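Local coordinates for structural protein VP1 (Trichodysplasia spinulosa-associated polyomavirus, PDB 4U60) that forms the pentameric jelly-roll building block of the polyomavirus coat and binds sialylated glycans such as the GM1 oligosaccharide, at residues C[33-38]-C[45-50]; C[73-78]-C[240-245]; C[91-96]-C[272-277]; C[248-253]-C[263-268]. All coordinates share one frame; numbering follows the deposited sequence. Where two conformers were deposited one is given.

How the interactions relate
Following the chain from its N terminus, interaction 1 closes a short loop within the long connection between strands 12-29 and 69-74, and the later part of that connection runs on to the sialic acid site. Interaction 2 then joins the end of strand 69-74 to the start of strand 241-254, and interaction 3 joins strands 86-99 and 260-279. These two long closures cross, since their segments alternate along the chain, and they touch through Leu-75 with Leu-273 and Leu-78 with Lys-275. Interaction 4, the hairpin of strands 241-254 and 260-279, lies within the span of interaction 3 and follows interaction 2. It packs against interaction 1 through Met-33 and Tyr-45, tying the glycan-bearing loop to the jelly-roll.

Interaction 1: residues C[33-38]-C[45-50]; sequences MGQNDE and YSEKVT. With SIA (N-acetyl-alpha-neuraminic acid), chain G.
Gln-35 and Tyr-45 are joined by the one direct hydrogen bond between 33-38 and 45-50: Gln-35 N donates to Tyr-45 O at 3.0 Å, in the plane of the carbonyl. Both segments belong to the long loop between strands 12-29 and 69-74 of the jelly-roll.

Packing does much of the rest. Met-33 CB sits 3.4 Å from Tyr-45 C, while Met-33 O lies close to Ser-46 CB. Gly-34 passes Ser-46 with their CA atoms 4.1 Å apart, in a backbone conformation in which a side chain would collide with the carbonyl oxygen of Met-33.

Polar side chains shape each segment from within. With CG anti to the backbone N (chi1 -164°), Gln-35 bends at chi2 and folds back on its own segment: NE2 donates to Asp-37 O at 2.7 Å, and OE1 receives Asp-37 N from above the amide carbonyl plane. Asn-36 OD1 accepts from Gly-34 N. Across the contact, Glu-47 OE2 comes 3.7 Å from Gln-35 CG, and a water donates to both Glu-47 OE2 and Gly-34 O. Ser-46 OG donates to Glu-47 O at 2.7 Å and also bonds Tyr-262 N, while Tyr-45 OH bonds Gly-147 O of a neighbouring subunit.

The sugar is met at the far end. Thr-50 OG1 accepts an almost straight bond from N5 of the sialic acid at 2.8 Å; Glu-64 OE1 bonds the same hydroxyl, and Arg-114 of a second neighbouring subunit helps hold the ligand. This is consistent with backbone and amide bonds shaping the loop, which carries Thr-50, one of several groups that bond the sialic acid.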
# COMPACT_ATOMS: atom_id res chain seq x y z
N MET C 33 27.12 -9.21 2.46
CA MET C 33 26.97 -7.99 3.22
C MET C 33 28.25 -7.35 3.71
O MET C 33 28.24 -6.20 4.11
CB MET C 33 26.05 -8.26 4.41
CG MET C 33 24.60 -8.57 4.04
SD MET C 33 23.72 -7.22 3.23
CE MET C 33 23.86 -7.67 1.50
N GLY C 34 29.35 -8.11 3.71
CA GLY C 34 30.65 -7.58 4.13
C GLY C 34 31.50 -8.64 4.79
O GLY C 34 32.71 -8.71 4.54
N GLN C 35 30.91 -9.42 5.69
CA GLN C 35 31.58 -10.59 6.22
C GLN C 35 31.04 -11.76 5.40
O GLN C 35 29.94 -12.28 5.64
CB GLN C 35 31.28 -10.72 7.70
CG GLN C 35 32.16 -11.66 8.50
CD GLN C 35 32.55 -12.91 7.76
OE1 GLN C 35 33.50 -12.91 6.94
NE2 GLN C 35 31.86 -14.01 8.08
N ASN C 36 31.81 -12.14 4.39
CA ASN C 36 31.36 -13.07 3.35
C ASN C 36 32.01 -14.44 3.45
O ASN C 36 31.82 -15.27 2.56
CB ASN C 36 31.63 -12.43 1.98
CG ASN C 36 30.93 -11.08 1.85
OD1 ASN C 36 29.94 -10.82 2.55
ND2 ASN C 36 31.45 -10.24 0.99
N ASP C 37 32.71 -14.67 4.56
CA ASP C 37 33.36 -15.95 4.87
C ASP C 37 32.42 -16.77 5.73
O ASP C 37 32.21 -16.47 6.91
CB ASP C 37 34.70 -15.69 5.59
CG ASP C 37 35.52 -16.94 5.82
OD1 ASP C 37 34.96 -18.06 5.84
OD2 ASP C 37 36.75 -16.78 6.01
N GLU C 38 31.88 -17.83 5.15
CA GLU C 38 30.92 -18.68 5.83
C GLU C 38 31.46 -19.39 7.07
O GLU C 38 30.68 -20.02 7.79
CB GLU C 38 30.30 -19.68 4.84
CG GLU C 38 31.16 -20.85 4.38
CD GLU C 38 30.33 -21.81 3.53
OE1 GLU C 38 29.73 -22.78 4.06
OE2 GLU C 38 30.23 -21.56 2.33
N TYR C 45 26.21 -10.78 7.57
CA TYR C 45 26.08 -9.42 8.06
C TYR C 45 27.28 -8.63 7.57
O TYR C 45 28.32 -9.21 7.25
CB TYR C 45 26.09 -9.34 9.58
CG TYR C 45 24.92 -9.99 10.33
CD1 TYR C 45 24.89 -11.35 10.59
CD2 TYR C 45 23.89 -9.21 10.85
CE1 TYR C 45 23.85 -11.94 11.30
CE2 TYR C 45 22.85 -9.77 11.56
CZ TYR C 45 22.81 -11.13 11.78
OH TYR C 45 21.80 -11.70 12.52
N SER C 46 27.17 -7.30 7.56
CA SER C 46 28.36 -6.48 7.39
C SER C 46 29.12 -6.39 8.71
O SER C 46 28.63 -6.77 9.79
CB SER C 46 27.98 -5.08 6.93
OG SER C 46 27.39 -4.35 7.99
N GLU C 47 30.36 -5.89 8.62
CA GLU C 47 31.04 -5.37 9.78
C GLU C 47 30.29 -4.14 10.26
O GLU C 47 29.44 -3.58 9.53
CB GLU C 47 32.48 -5.01 9.43
CG GLU C 47 33.31 -6.20 8.96
CD GLU C 47 33.49 -7.27 10.01
OE1 GLU C 47 33.62 -6.95 11.21
OE2 GLU C 47 33.60 -8.45 9.63
N LYS C 48 30.61 -3.70 11.48
CA LYS C 48 29.97 -2.49 12.03
C LYS C 48 30.09 -1.29 11.09
O LYS C 48 31.17 -0.97 10.58
CB LYS C 48 30.57 -2.13 13.39
CG LYS C 48 30.17 -3.10 14.48
CD LYS C 48 30.91 -2.86 15.78
CE LYS C 48 30.73 -4.05 16.72
NZ LYS C 48 31.52 -3.89 17.95
N VAL C 49 28.97 -0.61 10.88
CA VAL C 49 28.95 0.61 10.10
C VAL C 49 29.69 1.73 10.83
O VAL C 49 29.57 1.90 12.05
CB VAL C 49 27.49 1.02 9.80
CG1 VAL C 49 27.42 2.39 9.16
CG2 VAL C 49 26.84 -0.03 8.90
N THR C 50 30.51 2.48 10.07
CA THR C 50 31.19 3.66 10.60
C THR C 50 30.75 4.83 9.75
O THR C 50 30.16 4.66 8.67
CB THR C 50 32.74 3.53 10.61
OG1 THR C 50 33.23 3.56 9.26
CG2 THR C 50 33.18 2.24 11.30
C1 SIA G . 37.71 3.58 11.90
C2 SIA G . 38.13 4.97 11.43
C3 SIA G . 38.54 4.92 9.95
C4 SIA G . 37.37 4.85 8.96
C5 SIA G . 36.27 5.84 9.32
C6 SIA G . 35.91 5.71 10.80
C7 SIA G . 34.83 6.68 11.29
C8 SIA G . 34.63 6.60 12.81
C9 SIA G . 33.25 7.10 13.28
C10 SIA G . 34.72 6.34 7.45
C11 SIA G . 33.43 5.99 6.75
N5 SIA G . 35.05 5.61 8.53
O1A SIA G . 38.32 2.57 11.47
O1B SIA G . 36.77 3.45 12.73
O4 SIA G . 37.94 5.13 7.66
O6 SIA G . 37.10 5.94 11.59
O7 SIA G . 35.14 8.01 10.90
O8 SIA G . 34.76 5.25 13.24
O9 SIA G . 32.22 6.12 13.01
O10 SIA G . 35.45 7.22 7.02
O HOH W 1 34.82 -8.62 6.67

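Interaction 2: residues C[73-78]-C[240-245]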
# COMPACT_ATOMS: atom_id res chain seq x y z
N ILE C 73 26.44 -19.81 -14.42
CA ILE C 73 26.17 -21.24 -14.42
C ILE C 73 26.43 -21.81 -15.81
O ILE C 73 25.94 -21.29 -16.81
CB ILE C 73 24.71 -21.56 -14.03
CG1 ILE C 73 24.34 -20.93 -12.68
CG2 ILE C 73 24.46 -23.06 -14.03
CD1 ILE C 73 25.18 -21.31 -11.50
N ASN C 74 27.21 -22.88 -15.86
CA ASN C 74 27.50 -23.58 -17.10
C ASN C 74 26.32 -24.40 -17.54
O ASN C 74 25.85 -25.26 -16.78
CB ASN C 74 28.66 -24.54 -16.90
CG ASN C 74 29.95 -23.82 -16.68
OD1 ASN C 74 30.37 -23.04 -17.54
ND2 ASN C 74 30.59 -24.05 -15.55
N LEU C 75 25.85 -24.16 -18.75
CA LEU C 75 24.74 -24.89 -19.31
C LEU C 75 25.25 -26.02 -20.19
O LEU C 75 26.41 -26.01 -20.63
CB LEU C 75 23.86 -23.97 -20.12
CG LEU C 75 23.29 -22.78 -19.33
CD1 LEU C 75 22.55 -21.84 -20.27
CD2 LEU C 75 22.40 -23.22 -18.19
N PRO C 76 24.38 -27.00 -20.47
CA PRO C 76 24.80 -28.09 -21.33
C PRO C 76 25.27 -27.59 -22.69
O PRO C 76 24.60 -26.76 -23.32
CB PRO C 76 23.53 -28.92 -21.47
CG PRO C 76 22.78 -28.66 -20.22
CD PRO C 76 23.03 -27.20 -19.95
N MET C 77 26.43 -28.08 -23.12
CA MET C 77 27.02 -27.63 -24.36
C MET C 77 26.16 -28.07 -25.54
O MET C 77 25.84 -29.25 -25.67
CB MET C 77 28.43 -28.19 -24.50
CG MET C 77 29.29 -27.43 -25.49
SD MET C 77 30.17 -28.60 -26.48
CE MET C 77 28.87 -29.21 -27.55
N LEU C 78 25.83 -27.12 -26.42
CA LEU C 78 24.89 -27.33 -27.52
C LEU C 78 25.52 -27.55 -28.90
O LEU C 78 24.96 -28.29 -29.73
CB LEU C 78 23.96 -26.11 -27.62
CG LEU C 78 22.99 -25.91 -26.47
CD1 LEU C 78 22.30 -24.55 -26.55
CD2 LEU C 78 21.98 -27.04 -26.44
N ASP C 240 26.95 -20.61 -23.76
CA ASP C 240 26.29 -21.53 -22.82
C ASP C 240 26.50 -21.16 -21.35
O ASP C 240 26.63 -22.04 -20.50
CB ASP C 240 26.75 -22.97 -23.09
CG ASP C 240 26.49 -23.40 -24.52
OD1 ASP C 240 25.53 -22.88 -25.14
OD2 ASP C 240 27.27 -24.25 -25.04
N GLY C 241 26.45 -19.87 -21.03
CA GLY C 241 26.55 -19.40 -19.65
C GLY C 241 25.29 -18.66 -19.28
O GLY C 241 24.82 -17.82 -20.05
N LEU C 242 24.75 -18.97 -18.11
CA LEU C 242 23.58 -18.27 -17.55
C LEU C 242 24.08 -17.44 -16.39
O LEU C 242 24.76 -17.94 -15.50
CB LEU C 242 22.58 -19.31 -17.05
CG LEU C 242 21.35 -18.81 -16.29
CD1 LEU C 242 20.50 -17.93 -17.20
CD2 LEU C 242 20.57 -20.00 -15.77
N TYR C 243 23.68 -16.18 -16.36
CA TYR C 243 24.17 -15.25 -15.36
C TYR C 243 23.04 -14.83 -14.43
O TYR C 243 22.01 -14.34 -14.90
CB TYR C 243 24.81 -14.05 -16.07
CG TYR C 243 25.97 -14.46 -16.98
CD1 TYR C 243 25.74 -15.10 -18.19
CD2 TYR C 243 27.27 -14.21 -16.61
CE1 TYR C 243 26.79 -15.47 -19.01
CE2 TYR C 243 28.33 -14.57 -17.41
CZ TYR C 243 28.07 -15.20 -18.61
OH TYR C 243 29.14 -15.54 -19.39
N VAL C 244 23.28 -15.02 -13.14
CA VAL C 244 22.28 -14.73 -12.11
C VAL C 244 22.93 -13.82 -11.08
O VAL C 244 24.05 -14.09 -10.63
CB VAL C 244 21.80 -16.03 -11.44
CG1 VAL C 244 20.75 -15.73 -10.40
CG2 VAL C 244 21.28 -16.99 -12.50
N SER C 245 22.21 -12.76 -10.70
CA SER C 245 22.77 -11.77 -9.78
C SER C 245 21.70 -11.30 -8.83
O SER C 245 20.52 -11.28 -9.20
CB SER C 245 23.32 -10.57 -10.55
OG SER C 245 24.21 -10.98 -11.60
O HOH W 2 28.05 -24.72 -27.56
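Leu-75 lies obliquely against Leu-242, its CD2 4.1 Å from Leu-242 CB, where two antiparallel strands of the viral jelly-roll begin to part. Strand 69-74 ends here beside the start of strand 241-254. Ile-73 and Leu-242 form a hydrogen-bonded pair, linked by Ile-73 N to Leu-242 O at 2.7 Å and by the return bond from Leu-242 N to Ile-73 O. Their side chains leave the same face of the sheet; Ile-73 CG1 lies beside its own backbone N (chi1 -55°), and the side chain packs on Ile-25 and Leu-27. Leu-242 and Leu-75 also meet Ile-25, so this face packs against strand 12-29.

Asn-74 and Gly-241 make the next, non-hydrogen-bonded pair. Beyond it the sheet pairing stops, although Leu-75 N still reaches Asp-240 O at 2.9 Å. Leu-75 CB and CG also approach that oxygen, CB to 3.4 Å.

Past Leu-75 the chain turns round the carboxylate of Asp-240. Leu-78 brings CD1 to 3.9 Å from Asp-240 OD1, whereas Met-77 offers CG to Asp-240 OD2 at 3.8 Å. The turn has a further tie to the fold in the bond from Trp-90 NE1 to Pro-76 O. Leu-78 N makes a weak, long bond of 3.5 Å to Asp-240 OD2, the oxygen that also accepts a water hydrogen bond at 2.7 Å.

Interaction 3: residues C[91-96]-C[272-277]; sequences EAVSVK and LLRKRT
Glu-91 OE1 is gripped by two arginines, accepting from Arg-274 NE and Arg-276 NE, each at 2.9 Å and from opposite faces of the carboxylate plane. OE2 repeats the pattern: Arg-276 NH2 reaches it at 2.9 Å on the syn side, and Arg-274 NH2 comes at 3.1 Å from above the plane on the other face. Each guanidinium therefore binds side-on, through NE and one NH2, with Glu-91 CD at its edge. Their planes stand 63° (Arg-274) and 39° (Arg-276) from that of the carboxylate.

Glu-91 extends alongside Arg-274, the two side chains pointing the same way, whereas Arg-276 bends at chi2 and chi3 to bring its head round to the acid. Val-93 crosses Arg-274 at about a right angle; its CG2 touches Arg-274 CD at 3.5 Å and lies over one face of the guanidinium.

The backbone beneath is antiparallel sheet, strand 86-99 against 260-279. Glu-91 N donates to Arg-274 O at 2.7 Å, and Arg-274 N answers to Glu-91 O. Then comes a classic beta bulge: Val-93 and Ser-94 both face Leu-272, with Val-93 N bonded to Leu-272 O and Leu-272 N to Ser-94 O.

Gly-234 N also bonds OE2, and Arg-276 NH1 holds Leu-13 O, so the network reaches past the two strands. One buried acid facing two arginines would probably remain ionised and offset much of their mutual repulsion.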
# COMPACT_ATOMS: atom_id res chain seq x y z
N GLU C 91 17.69 -20.35 -24.16
CA GLU C 91 16.91 -19.14 -23.95
C GLU C 91 16.22 -19.26 -22.60
O GLU C 91 15.52 -20.22 -22.37
CB GLU C 91 15.87 -19.04 -25.05
CG GLU C 91 14.94 -17.85 -24.98
CD GLU C 91 13.85 -17.92 -26.03
OE1 GLU C 91 13.79 -18.92 -26.79
OE2 GLU C 91 13.04 -16.96 -26.11
N ALA C 92 16.46 -18.29 -21.71
CA ALA C 92 15.82 -18.29 -20.39
C ALA C 92 14.38 -17.79 -20.54
O ALA C 92 14.15 -16.69 -20.98
CB ALA C 92 16.60 -17.39 -19.44
N VAL C 93 13.43 -18.64 -20.18
CA VAL C 93 12.01 -18.39 -20.42
C VAL C 93 11.34 -17.76 -19.19
O VAL C 93 10.53 -16.87 -19.32
CB VAL C 93 11.28 -19.71 -20.72
CG1 VAL C 93 9.78 -19.48 -20.90
CG2 VAL C 93 11.87 -20.39 -21.95
N SER C 94 11.69 -18.26 -18.02
CA SER C 94 11.05 -17.84 -16.77
C SER C 94 11.90 -18.19 -15.58
O SER C 94 12.77 -19.06 -15.66
CB SER C 94 9.67 -18.53 -16.64
OG SER C 94 9.79 -19.94 -16.58
N VAL C 95 11.61 -17.53 -14.46
CA VAL C 95 12.31 -17.81 -13.20
C VAL C 95 11.30 -17.78 -12.06
O VAL C 95 10.42 -16.91 -12.03
CB VAL C 95 13.46 -16.82 -12.93
CG1 VAL C 95 12.98 -15.37 -12.92
CG2 VAL C 95 14.19 -17.18 -11.64
N LYS C 96 11.45 -18.73 -11.15
CA LYS C 96 10.79 -18.68 -9.83
C LYS C 96 11.90 -18.34 -8.86
O LYS C 96 12.89 -19.05 -8.75
CB LYS C 96 10.14 -20.02 -9.49
CG LYS C 96 9.12 -20.49 -10.52
CD LYS C 96 8.45 -21.80 -10.13
CE LYS C 96 7.40 -21.63 -9.05
NZ LYS C 96 6.88 -22.92 -8.54
N LEU C 272 13.80 -21.83 -15.96
CA LEU C 272 13.42 -22.70 -17.07
C LEU C 272 14.05 -22.17 -18.33
O LEU C 272 13.91 -20.99 -18.62
CB LEU C 272 11.90 -22.73 -17.20
CG LEU C 272 11.35 -23.58 -18.33
CD1 LEU C 272 11.52 -25.05 -17.99
CD2 LEU C 272 9.89 -23.25 -18.59
N LEU C 273 14.73 -23.04 -19.09
CA LEU C 273 15.35 -22.65 -20.36
C LEU C 273 14.93 -23.58 -21.47
O LEU C 273 14.60 -24.75 -21.23
CB LEU C 273 16.88 -22.63 -20.29
CG LEU C 273 17.45 -21.73 -19.20
CD1 LEU C 273 17.86 -22.59 -18.01
CD2 LEU C 273 18.64 -20.94 -19.68
N ARG C 274 14.97 -23.05 -22.69
CA ARG C 274 14.57 -23.80 -23.86
C ARG C 274 15.58 -23.56 -24.98
O ARG C 274 16.28 -22.55 -25.00
CB ARG C 274 13.17 -23.39 -24.32
CG ARG C 274 13.06 -21.98 -24.89
CD ARG C 274 11.63 -21.64 -25.24
NE ARG C 274 11.48 -20.24 -25.64
CZ ARG C 274 10.32 -19.58 -25.73
NH1 ARG C 274 9.17 -20.18 -25.47
NH2 ARG C 274 10.29 -18.31 -26.11
N LYS C 275 15.64 -24.50 -25.90
CA LYS C 275 16.55 -24.39 -27.02
C LYS C 275 15.99 -23.48 -28.10
O LYS C 275 14.86 -23.68 -28.55
CB LYS C 275 16.86 -25.75 -27.63
CG LYS C 275 17.77 -26.61 -26.78
CD LYS C 275 18.05 -27.95 -27.46
CE LYS C 275 18.77 -28.90 -26.52
NZ LYS C 275 18.94 -30.25 -27.12
N ARG C 276 16.81 -22.52 -28.52
CA ARG C 276 16.46 -21.57 -29.57
C ARG C 276 17.51 -21.59 -30.69
O ARG C 276 18.71 -21.46 -30.44
CB ARG C 276 16.39 -20.16 -28.98
CG ARG C 276 16.22 -19.04 -30.00
CD ARG C 276 14.80 -18.96 -30.54
NE ARG C 276 13.92 -18.30 -29.57
CZ ARG C 276 12.80 -17.64 -29.87
NH1 ARG C 276 12.37 -17.55 -31.13
NH2 ARG C 276 12.10 -17.06 -28.89
N THR C 277 17.04 -21.72 -31.92
CA THR C 277 17.94 -21.64 -33.08
C THR C 277 18.23 -20.17 -33.40
O THR C 277 17.35 -19.32 -33.33
CB THR C 277 17.35 -22.37 -34.29
OG1 THR C 277 17.08 -23.73 -33.93
CG2 THR C 277 18.34 -22.35 -35.49

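Interaction 4: residues C[248-253]-C[263-268]; sequences DIVGFL and RGLPRY
Arg-263 lies near the start of the second strand of a beta hairpin, 241-254 with 260-279, in the jelly-roll, and exchanges backbone bonds with Gly-251 and Val-250: Arg-263 N donates to Gly-251 O, and Val-250 N to Arg-263 O, both at 2.9 Å. Its side chain runs beside that of Val-250, pointing the same way, with CG 3.8 Å from Val-250 CG2. The far end belongs to other partners, making a cation-pi interaction with Tyr-45 and bonding Gln-170 O of a neighbouring subunit.

Gly-264 forms a non-hydrogen-bonded pair with Ile-249, and its CA comes 3.2 Å from Asp-248 O in a CA-H...O contact. Leu-265 N takes that same oxygen, nearly in line with the carbonyl. The leucine side chain crosses Val-250 at about a right angle, with Leu-265 CD1 3.8 Å from Val-250 CG1, while Leu-265 CD2 lies over one face of the Arg-263 guanidinium, toward its rim. The strand is interrupted at Leu-265 and Pro-266; there a water joins the two segments, donating to Leu-265 O and Asp-248 OD2.

Arg-267 resumes the strand and turns back to Asp-248. CD is anti to CA (chi2 173°), and the bend at chi3 (-78°) swings NE aside. His-131 ND1 bonds OD1 as well, giving the buried acid another partner. Carboxylate and guanidinium are nearly coplanar, 30° apart, and meet on syn sides: Arg-267 NH2 to Asp-248 OD1 at 2.8 Å, and Arg-267 NE to Asp-248 OD2 at 2.9 Å.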
# COMPACT_ATOMS: atom_id res chain seq x y z
N ASP C 248 19.94 -8.77 -1.42
CA ASP C 248 18.76 -8.72 -0.54
C ASP C 248 19.11 -8.27 0.87
O ASP C 248 19.38 -9.08 1.75
CB ASP C 248 18.06 -10.09 -0.53
CG ASP C 248 17.43 -10.42 -1.86
OD1 ASP C 248 16.32 -9.86 -2.13
OD2 ASP C 248 18.04 -11.17 -2.65
N ILE C 249 19.08 -6.96 1.07
CA ILE C 249 19.31 -6.37 2.39
C ILE C 249 17.96 -6.25 3.09
O ILE C 249 17.01 -5.72 2.50
CB ILE C 249 19.89 -4.96 2.22
CG1 ILE C 249 21.28 -5.06 1.57
CG2 ILE C 249 19.91 -4.21 3.55
CD1 ILE C 249 21.84 -3.75 1.07
N VAL C 250 17.87 -6.74 4.31
CA VAL C 250 16.58 -6.75 5.04
C VAL C 250 16.55 -5.82 6.23
O VAL C 250 15.52 -5.71 6.89
CB VAL C 250 16.15 -8.17 5.43
CG1 VAL C 250 15.82 -9.00 4.20
CG2 VAL C 250 17.22 -8.85 6.27
N GLY C 251 17.65 -5.12 6.48
CA GLY C 251 17.71 -4.13 7.54
C GLY C 251 19.05 -4.15 8.26
O GLY C 251 20.06 -4.68 7.74
N PHE C 252 19.04 -3.57 9.45
CA PHE C 252 20.21 -3.51 10.34
C PHE C 252 19.93 -4.21 11.65
O PHE C 252 18.84 -4.10 12.23
CB PHE C 252 20.58 -2.05 10.63
CG PHE C 252 21.05 -1.31 9.41
CD1 PHE C 252 22.35 -1.43 8.97
CD2 PHE C 252 20.18 -0.51 8.69
CE1 PHE C 252 22.79 -0.76 7.84
CE2 PHE C 252 20.61 0.14 7.54
CZ PHE C 252 21.92 0.02 7.13
N LEU C 253 20.96 -4.89 12.16
CA LEU C 253 20.99 -5.39 13.51
C LEU C 253 21.59 -4.30 14.39
O LEU C 253 22.64 -3.76 14.08
CB LEU C 253 21.86 -6.63 13.59
CG LEU C 253 21.92 -7.31 14.96
CD1 LEU C 253 20.66 -8.11 15.22
CD2 LEU C 253 23.15 -8.20 15.04
N ARG C 263 22.15 -6.62 7.53
CA ARG C 263 21.76 -8.03 7.47
C ARG C 263 21.17 -8.35 6.11
O ARG C 263 20.29 -7.62 5.63
CB ARG C 263 20.73 -8.34 8.54
CG ARG C 263 20.14 -9.74 8.51
CD ARG C 263 21.21 -10.83 8.51
NE ARG C 263 20.68 -12.14 8.88
CZ ARG C 263 21.31 -13.29 8.67
NH1 ARG C 263 22.46 -13.31 8.02
NH2 ARG C 263 20.75 -14.43 9.04
N GLY C 264 21.66 -9.45 5.50
CA GLY C 264 21.21 -9.91 4.21
C GLY C 264 20.69 -11.32 4.28
O GLY C 264 21.02 -12.05 5.22
N LEU C 265 19.87 -11.70 3.29
CA LEU C 265 19.35 -13.05 3.19
C LEU C 265 19.70 -13.67 1.83
O LEU C 265 19.89 -12.94 0.84
CB LEU C 265 17.84 -13.08 3.40
CG LEU C 265 17.37 -12.78 4.84
CD1 LEU C 265 15.85 -12.77 4.87
CD2 LEU C 265 17.90 -13.77 5.86
N PRO C 266 19.74 -15.00 1.77
CA PRO C 266 20.00 -15.66 0.51
C PRO C 266 18.78 -15.63 -0.41
O PRO C 266 17.66 -15.40 0.04
CB PRO C 266 20.32 -17.11 0.91
CG PRO C 266 19.94 -17.26 2.36
CD PRO C 266 19.41 -15.95 2.85
N ARG C 267 19.02 -15.85 -1.70
CA ARG C 267 17.95 -15.93 -2.67
C ARG C 267 18.10 -17.23 -3.46
O ARG C 267 19.22 -17.63 -3.85
CB ARG C 267 18.02 -14.74 -3.62
CG ARG C 267 16.93 -14.73 -4.68
CD ARG C 267 16.96 -13.42 -5.46
NE ARG C 267 16.36 -12.29 -4.74
CZ ARG C 267 15.08 -11.93 -4.81
NH1 ARG C 267 14.21 -12.63 -5.55
NH2 ARG C 267 14.64 -10.87 -4.15
N TYR C 268 16.96 -17.86 -3.70
CA TYR C 268 16.84 -19.07 -4.48
C TYR C 268 16.30 -18.77 -5.86
O TYR C 268 15.50 -17.85 -6.03
CB TYR C 268 15.87 -20.00 -3.75
CG TYR C 268 15.40 -21.16 -4.59
CD1 TYR C 268 16.13 -22.34 -4.64
CD2 TYR C 268 14.21 -21.08 -5.31
CE1 TYR C 268 15.70 -23.43 -5.42
CE2 TYR C 268 13.77 -22.16 -6.07
CZ TYR C 268 14.51 -23.33 -6.11
OH TYR C 268 14.07 -24.40 -6.86
O HOH W 3 20.39 -12.28 -1.76